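PDB 6CC2: cell division control protein 45 cdc45 putative from Entamoeba histolytica, which probably acts in DNA replication as Cdc45, the partner of the MCM2-7 ring and GINS in the replicative CMG helicase. Local coordinates for residues G87-V91 and S92-G96; G96-N100 and I101-I105; M299-L303 and S304-Q308. All blocks are in the same frame, centred on the assembly; numbering follows the deposited sequence.

Contact 1 (G87-V91 and S92-G96); sequences GSIDV and SELLG
Asp90 and Val91 start the short helix 91-95: Leu94 N donates to Asp90 O at 3.0 Å, Leu95 N bonds to Val91 O, and Gly96 leaves helical geometry with positive phi. Asp90 itself sits at the N-cap, at the centre of an inverse gamma turn. Its CG is anti to the backbone N (chi1 -172°), which carries the carboxylate over the start of the helix, where OD1 takes a weak but fairly straight bond from Glu93 N at 3.3 Å (N-H...O 160°). The same OD1 accepts from a water at 2.7 Å, and that water accepts from Ser92 N at 3.0 Å. One carboxylate oxygen thus serves two N-H groups of the first turn, one directly and one through water, while Val91 N is met by Asn116 OD1. No reciprocal capping-box bond forms: Glu93 OE2 is 5.6 Å from Asp90 N. Instead the extended Glu93 chain crosses Asp90 at about a right angle and brings OE2 within 3.9 Å of Asp90 OD2, an approach of like charges that probably costs some energy. Next to the cap along the chain, Ile89 CD1 meets Leu94 CD2 at 3.7 Å. Being the residues just before the N-cap and four beyond it, they form a hydrophobic staple. Leu95 packs on Leu64 and Phe68 of helix 61-71. With Asp90 as N-cap and the Ile89-Leu94 staple, the helix lies in the beta-alpha-beta crossover from strand 77-83 to its parallel neighbour 102-106, as in Rossmann-like folds.

Contact 2 (G96-N100 and I101-I105); sequences GDIEN and IFVYI
Ile98 and Ile101 close a type I beta turn beside the contact of Ile98 with Val103, and the flat groups of the strand that follows find their partners outside the turn. The Phe102 ring has a cation-pi partner in Arg18 and its side chain also touches Thr79, while the Tyr104 ring meets that of Phe81, the planes about 30° apart. The end of Asn100, a planar amide, leads away from the strand. The turn is closed by a weak bond: Ile101 N donates to Ile98 O at 3.4 Å, with an N-H...O angle of 150°. Ile98 O also lies 3.2 Å from Ile101 O, and two acceptors so close should repel, consistent with the length of the closing bond. From Ile101 onward the backbone is extended and enters strand 102-106.

Aliphatic contact across the turn is concentrated in one pair. Ile98 CG2 presses on Val103 CG2 at 3.3 Å, tighter than usual van der Waals contact, the two side chains crossing at about a right angle. With CG1 beside the backbone N (chi1 -66°), Ile98 places its CG2 branch anti to that nitrogen, directed at the valine methyl. Val103 CG2 also stands 4.0 Å from Ile98 O. Val103 and Ile105 lie on one side of the strand, and Ile98 and Ile105 both touch Val91 of helix 91-95; Phe102 and Tyr104 lie on the other. The arrangement is a helix-to-strand connection, in which a tight turn delivers the chain to an inner strand of a parallel alpha/beta sheet: Phe102 and Tyr104 bond through their backbones to strand 77-83, and Val103 to Gly123 of strand 122-125, so 102-106 lies between the two.

Contact 3 (M299-L303 and S304-Q308); sequences MGIPL and SQAQQ
Pro302 and Ala306 supply a nearly straight backbone hydrogen bond across this joint: Ala306 N reaches Pro302 O at 2.9 Å, with an N-H...O angle of 162°. Gln305 N also donates to Pro302 O, at 3.0 Å, but from 59° above the carbonyl plane and hence not on a lone pair. One carbonyl oxygen is therefore gripped by two donors, in the i+3 and i+4 pattern of a first helical turn. Gln307 N also bonds to Leu303 O, at 2.9 Å.

The apolar contact runs through Ile301 CG2, which touches Ala306 CB at 4.0 Å and Gln305 CB at 3.9 Å, the Ile301 and Gln305 side chains crossing at about a right angle. With Pro302 at the N-cap, Ile301 and Ala306 hold the two positions of a hydrophobic staple, which brackets the start of helix 303-306. This follows a Schellman motif at Gly300, whose positive phi ends helix 288-298, so two helix-end signals stand almost back to back and the chain passes from one helix to the next within a few residues. Ile301 also packs on Phe321 of helix 315-331, and Ala306 on Ile296 of helix 288-298.

Gln305 and Gln307 contribute mainly through their carbon parts. Gln305 runs alongside the Pro302 ring, CG to CG at 3.8 Å. Its chain then bends at chi2 (-74°), and the amide OE1 accepts from Ser314 N. Gln307, extended beyond CG, starts close beside the carbonyl oxygen its own N bonds to, CB lying 3.2 Å from Leu303 O. Ser304 OG lies beside the Pro302 ring, 3.9 Å from Pro302 CB.

Contacts 1 and 2 are consecutive and share Gly96. Their centres are 10 Å apart, and they touch where Val91 packs against Ile98 and Ile105. Together they span the passage from the loop after strand 77-83, through helix 91-95, into strand 102-106; strands 77-83 and 102-106 are neighbours in the parallel six-stranded sheet near the N-terminus, a region probably related to RecJ-like DHH proteins. Contact 3 comes much later in the chain, on the opposite side of its centre, where it joins helices 288-298 and 303-306. Its nearest atoms are about 42 Å from contact 1 and about 44 Å from contact 2, so it is a separate local element in a different part of the chain.

Contact 1 (G87-V91 and S92-G96)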
loop_
_atom_site.group_PDB
_atom_site.type_symbol
_atom_site.label_atom_id
_atom_site.label_comp_id
_atom_site.label_asym_id
_atom_site.label_seq_id
_atom_site.Cartn_x
_atom_site.Cartn_y
_atom_site.Cartn_z
ATOM N N GLY A 87 -1.330 17.022 0.990
ATOM C CA GLY A 87 -0.645 17.744 2.056
ATOM C C GLY A 87 0.694 18.330 1.643
ATOM O O GLY A 87 1.109 19.359 2.172
ATOM N N SER A 88 1.402 17.676 0.723
ATOM C CA SER A 88 2.749 18.095 0.361
ATOM C C SER A 88 2.819 18.822 -0.980
ATOM O O SER A 88 3.923 19.124 -1.449
ATOM C CB SER A 88 3.690 16.889 0.366
ATOM O OG SER A 88 3.790 16.392 1.705
ATOM N N ILE A 89 1.685 19.165 -1.581
ATOM C CA ILE A 89 1.682 19.980 -2.784
ATOM C C ILE A 89 1.057 21.338 -2.467
ATOM O O ILE A 89 0.398 21.520 -1.447
ATOM C CB ILE A 89 0.957 19.299 -3.942
ATOM C CG1 ILE A 89 -0.523 19.128 -3.621
ATOM C CG2 ILE A 89 1.594 17.955 -4.248
ATOM C CD1 ILE A 89 -1.367 18.779 -4.841
ATOM N N ASP A 90 1.252 22.287 -3.378
ATOM C CA ASP A 90 0.707 23.640 -3.234
ATOM C C ASP A 90 -0.765 23.588 -3.630
ATOM O O ASP A 90 -1.124 23.786 -4.788
ATOM C CB ASP A 90 1.505 24.619 -4.085
ATOM C CG ASP A 90 1.120 26.067 -3.832
ATOM O OD1 ASP A 90 0.082 26.305 -3.184
ATOM O OD2 ASP A 90 1.869 26.964 -4.285
ATOM N N VAL A 91 -1.625 23.318 -2.639
ATOM C CA VAL A 91 -3.042 23.083 -2.893
ATOM C C VAL A 91 -3.710 24.315 -3.487
ATOM O O VAL A 91 -4.526 24.208 -4.412
ATOM C CB VAL A 91 -3.747 22.654 -1.592
ATOM C CG1 VAL A 91 -5.264 22.727 -1.758
ATOM C CG2 VAL A 91 -3.330 21.271 -1.197
ATOM N N SER A 92 -3.406 25.498 -2.950
ATOM C CA SER A 92 -4.001 26.720 -3.478
ATOM C C SER A 92 -3.656 26.909 -4.950
ATOM O O SER A 92 -4.500 27.342 -5.744
ATOM C CB SER A 92 -3.529 27.929 -2.660
ATOM O OG SER A 92 -4.076 29.125 -3.166
ATOM N N GLU A 93 -2.419 26.600 -5.329
ATOM C CA GLU A 93 -2.022 26.711 -6.729
ATOM C C GLU A 93 -2.776 25.713 -7.594
ATOM O O GLU A 93 -3.189 26.041 -8.714
ATOM C CB GLU A 93 -0.516 26.504 -6.853
ATOM C CG GLU A 93 0.018 26.525 -8.274
ATOM C CD GLU A 93 1.535 26.480 -8.314
ATOM O OE1 GLU A 93 2.152 27.466 -8.771
ATOM O OE2 GLU A 93 2.113 25.463 -7.874
ATOM N N LEU A 94 -2.982 24.501 -7.085
ATOM C CA LEU A 94 -3.644 23.465 -7.869
ATOM C C LEU A 94 -5.100 23.825 -8.124
ATOM O O LEU A 94 -5.570 23.779 -9.265
ATOM C CB LEU A 94 -3.534 22.115 -7.151
ATOM C CG LEU A 94 -4.204 20.932 -7.858
ATOM C CD1 LEU A 94 -3.445 20.594 -9.140
ATOM C CD2 LEU A 94 -4.299 19.728 -6.956
ATOM N N LEU A 95 -5.822 24.220 -7.075
ATOM C CA LEU A 95 -7.272 24.328 -7.148
ATOM C C LEU A 95 -7.801 25.746 -7.232
ATOM O O LEU A 95 -8.953 25.923 -7.634
ATOM C CB LEU A 95 -7.909 23.641 -5.935
ATOM C CG LEU A 95 -7.491 22.191 -5.727
ATOM C CD1 LEU A 95 -8.084 21.653 -4.425
ATOM C CD2 LEU A 95 -7.913 21.325 -6.900
ATOM N N GLY A 96 -7.011 26.747 -6.855
ATOM C CA GLY A 96 -7.472 28.127 -6.900
ATOM C C GLY A 96 -8.593 28.437 -5.932
ATOM O O GLY A 96 -8.388 28.412 -4.717
HETATM O O HOH W 1 -1.302 26.049 -0.860
#

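Contact 2 (G96-N100 and I101-I105)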
loop_
_atom_site.group_PDB
_atom_site.type_symbol
_atom_site.label_atom_id
_atom_site.label_comp_id
_atom_site.label_asym_id
_atom_site.label_seq_id
_atom_site.Cartn_x
_atom_site.Cartn_y
_atom_site.Cartn_z
ATOM N N GLY A 96 -7.011 26.747 -6.855
ATOM C CA GLY A 96 -7.472 28.127 -6.900
ATOM C C GLY A 96 -8.593 28.437 -5.932
ATOM O O GLY A 96 -8.388 28.412 -4.717
ATOM N N ASP A 97 -9.782 28.735 -6.460
ATOM C CA ASP A 97 -10.940 29.074 -5.636
ATOM C C ASP A 97 -11.227 27.983 -4.615
ATOM O O ASP A 97 -11.776 26.932 -4.955
ATOM C CB ASP A 97 -12.172 29.316 -6.512
ATOM C CG ASP A 97 -12.260 30.746 -7.014
ATOM O OD1 ASP A 97 -11.887 31.667 -6.257
ATOM O OD2 ASP A 97 -12.705 30.947 -8.166
ATOM N N ILE A 98 -10.880 28.241 -3.356
ATOM C CA ILE A 98 -10.892 27.222 -2.310
ATOM C C ILE A 98 -11.502 27.793 -1.038
ATOM O O ILE A 98 -11.908 27.047 -0.140
ATOM C CB ILE A 98 -9.464 26.715 -2.030
ATOM C CG1 ILE A 98 -8.903 25.960 -3.230
ATOM C CG2 ILE A 98 -9.427 25.857 -0.784
ATOM C CD1 ILE A 98 -7.449 25.599 -3.050
ATOM N N GLU A 99 -11.559 29.119 -0.948
ATOM C CA GLU A 99 -11.823 29.786 0.321
ATOM C C GLU A 99 -13.303 29.878 0.664
ATOM O O GLU A 99 -13.631 30.340 1.762
ATOM C CB GLU A 99 -11.189 31.180 0.297
ATOM C CG GLU A 99 -9.745 31.165 -0.211
ATOM C CD GLU A 99 -8.994 32.455 0.068
ATOM O OE1 GLU A 99 -7.744 32.417 0.105
ATOM O OE2 GLU A 99 -9.644 33.503 0.254
ATOM N N ASN A 100 -14.198 29.433 -0.219
ATOM C CA ASN A 100 -15.618 29.352 0.106
ATOM C C ASN A 100 -16.000 28.034 0.769
ATOM O O ASN A 100 -17.037 27.969 1.440
ATOM C CB ASN A 100 -16.459 29.518 -1.156
ATOM C CG ASN A 100 -16.223 30.855 -1.840
ATOM O OD1 ASN A 100 -15.454 30.946 -2.797
ATOM N ND2 ASN A 100 -16.880 31.896 -1.348
ATOM N N ILE A 101 -15.194 26.997 0.584
ATOM C CA ILE A 101 -15.460 25.664 1.114
ATOM C C ILE A 101 -14.518 25.424 2.286
ATOM O O ILE A 101 -13.503 26.104 2.456
ATOM C CB ILE A 101 -15.282 24.594 0.013
ATOM C CG1 ILE A 101 -16.369 24.748 -1.059
ATOM C CG2 ILE A 101 -15.298 23.179 0.584
ATOM C CD1 ILE A 101 -17.765 24.395 -0.584
ATOM N N PHE A 102 -14.864 24.438 3.110
ATOM C CA PHE A 102 -13.975 23.983 4.178
ATOM C C PHE A 102 -13.116 22.846 3.641
ATOM O O PHE A 102 -13.642 21.822 3.195
ATOM C CB PHE A 102 -14.793 23.566 5.402
ATOM C CG PHE A 102 -15.442 24.724 6.101
ATOM C CD1 PHE A 102 -16.619 25.270 5.617
ATOM C CD2 PHE A 102 -14.862 25.280 7.230
ATOM C CE1 PHE A 102 -17.213 26.367 6.251
ATOM C CE2 PHE A 102 -15.441 26.359 7.865
ATOM C CZ PHE A 102 -16.619 26.909 7.380
ATOM N N VAL A 103 -11.800 23.046 3.655
ATOM C CA VAL A 103 -10.842 22.124 3.070
ATOM C C VAL A 103 -9.995 21.549 4.193
ATOM O O VAL A 103 -9.288 22.289 4.885
ATOM C CB VAL A 103 -9.960 22.807 2.010
ATOM C CG1 VAL A 103 -8.887 21.837 1.519
ATOM C CG2 VAL A 103 -10.821 23.320 0.858
ATOM N N TYR A 104 -10.063 20.226 4.362
ATOM C CA TYR A 104 -9.272 19.524 5.361
ATOM C C TYR A 104 -8.415 18.480 4.678
ATOM O O TYR A 104 -8.825 17.851 3.691
ATOM C CB TYR A 104 -10.163 18.873 6.430
ATOM C CG TYR A 104 -10.933 19.895 7.229
ATOM C CD1 TYR A 104 -10.273 20.721 8.130
ATOM C CD2 TYR A 104 -12.299 20.046 7.080
ATOM C CE1 TYR A 104 -10.964 21.688 8.862
ATOM C CE2 TYR A 104 -12.994 20.999 7.807
ATOM C CZ TYR A 104 -12.326 21.812 8.691
ATOM O OH TYR A 104 -13.004 22.771 9.411
ATOM N N ILE A 105 -7.221 18.280 5.217
ATOM C CA ILE A 105 -6.266 17.333 4.667
ATOM C C ILE A 105 -5.783 16.411 5.781
ATOM O O ILE A 105 -5.311 16.876 6.823
ATOM C CB ILE A 105 -5.079 18.055 4.000
ATOM C CG1 ILE A 105 -5.581 18.901 2.829
ATOM C CG2 ILE A 105 -4.034 17.035 3.544
ATOM C CD1 ILE A 105 -4.491 19.750 2.186
#

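Contact 3 (M299-L303 and S304-Q308)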
loop_
_atom_site.group_PDB
_atom_site.type_symbol
_atom_site.label_atom_id
_atom_site.label_comp_id
_atom_site.label_asym_id
_atom_site.label_seq_id
_atom_site.Cartn_x
_atom_site.Cartn_y
_atom_site.Cartn_z
HETATM N N MSE A 299 15.323 -28.064 7.831
HETATM C CA MSE A 299 14.423 -27.876 8.963
HETATM C C MSE A 299 13.855 -29.204 9.457
HETATM O O MSE A 299 13.212 -29.265 10.510
HETATM C CB MSE A 299 13.281 -26.932 8.584
HETATM C CG MSE A 299 13.751 -25.548 8.254
HETATM SE SE MSE A 299 12.244 -24.327 8.029
HETATM C CE MSE A 299 11.405 -25.161 6.547
ATOM N N GLY A 300 14.107 -30.265 8.693
ATOM C CA GLY A 300 13.557 -31.567 9.008
ATOM C C GLY A 300 12.094 -31.712 8.692
ATOM O O GLY A 300 11.412 -32.548 9.299
ATOM N N ILE A 301 11.582 -30.928 7.753
ATOM C CA ILE A 301 10.173 -30.959 7.377
ATOM C C ILE A 301 10.058 -31.571 5.985
ATOM O O ILE A 301 10.618 -31.021 5.027
ATOM C CB ILE A 301 9.557 -29.555 7.407
ATOM C CG1 ILE A 301 9.687 -28.952 8.809
ATOM C CG2 ILE A 301 8.102 -29.594 6.961
ATOM C CD1 ILE A 301 9.314 -27.482 8.884
ATOM N N PRO A 302 9.331 -32.669 5.814
ATOM C CA PRO A 302 9.143 -33.212 4.462
ATOM C C PRO A 302 8.299 -32.279 3.598
ATOM O O PRO A 302 7.479 -31.500 4.085
ATOM C CB PRO A 302 8.438 -34.557 4.700
ATOM C CG PRO A 302 7.781 -34.419 6.028
ATOM C CD PRO A 302 8.653 -33.479 6.844
ATOM N N LEU A 303 8.505 -32.374 2.283
ATOM C CA LEU A 303 7.730 -31.528 1.376
ATOM C C LEU A 303 6.235 -31.822 1.469
ATOM O O LEU A 303 5.412 -30.923 1.261
ATOM C CB LEU A 303 8.220 -31.714 -0.055
ATOM C CG LEU A 303 9.581 -31.114 -0.391
ATOM C CD1 LEU A 303 9.852 -31.285 -1.887
ATOM C CD2 LEU A 303 9.678 -29.643 -0.020
ATOM N N SER A 304 5.860 -33.056 1.788
ATOM C CA SER A 304 4.444 -33.383 1.933
ATOM C C SER A 304 3.804 -32.599 3.071
ATOM O O SER A 304 2.597 -32.335 3.041
ATOM C CB SER A 304 4.274 -34.882 2.173
ATOM O OG SER A 304 4.875 -35.252 3.397
ATOM N N GLN A 305 4.583 -32.236 4.082
ATOM C CA GLN A 305 4.091 -31.388 5.163
ATOM C C GLN A 305 4.208 -29.914 4.821
ATOM O O GLN A 305 3.286 -29.137 5.094
ATOM C CB GLN A 305 4.855 -31.691 6.461
ATOM C CG GLN A 305 4.443 -33.009 7.146
ATOM C CD GLN A 305 3.083 -32.914 7.837
ATOM O OE1 GLN A 305 2.765 -31.918 8.487
ATOM N NE2 GLN A 305 2.279 -33.962 7.702
ATOM N N ALA A 306 5.337 -29.501 4.241
ATOM C CA ALA A 306 5.551 -28.085 3.978
ATOM C C ALA A 306 4.606 -27.565 2.902
ATOM O O ALA A 306 4.308 -26.365 2.865
ATOM C CB ALA A 306 6.998 -27.832 3.546
ATOM N N GLN A 307 4.142 -28.443 2.019
ATOM C CA GLN A 307 3.342 -28.024 0.870
ATOM C C GLN A 307 1.841 -28.259 1.045
ATOM O O GLN A 307 1.068 -27.949 0.132
ATOM C CB GLN A 307 3.832 -28.739 -0.388
ATOM C CG GLN A 307 5.214 -28.294 -0.821
ATOM C CD GLN A 307 5.682 -29.001 -2.076
ATOM O OE1 GLN A 307 5.200 -30.072 -2.397
ATOM N NE2 GLN A 307 6.626 -28.392 -2.781
ATOM N N GLN A 308 1.409 -28.771 2.182
ATOM C CA GLN A 308 -0.021 -28.764 2.457
ATOM C C GLN A 308 -0.399 -27.480 3.180
ATOM O O GLN A 308 0.453 -26.690 3.600
ATOM C CB GLN A 308 -0.435 -29.980 3.262
ATOM C CG GLN A 308 0.061 -29.999 4.686
ATOM C CD GLN A 308 -0.384 -31.265 5.402
ATOM O OE1 GLN A 308 0.291 -32.289 5.351
ATOM N NE2 GLN A 308 -1.543 -31.197 6.055
#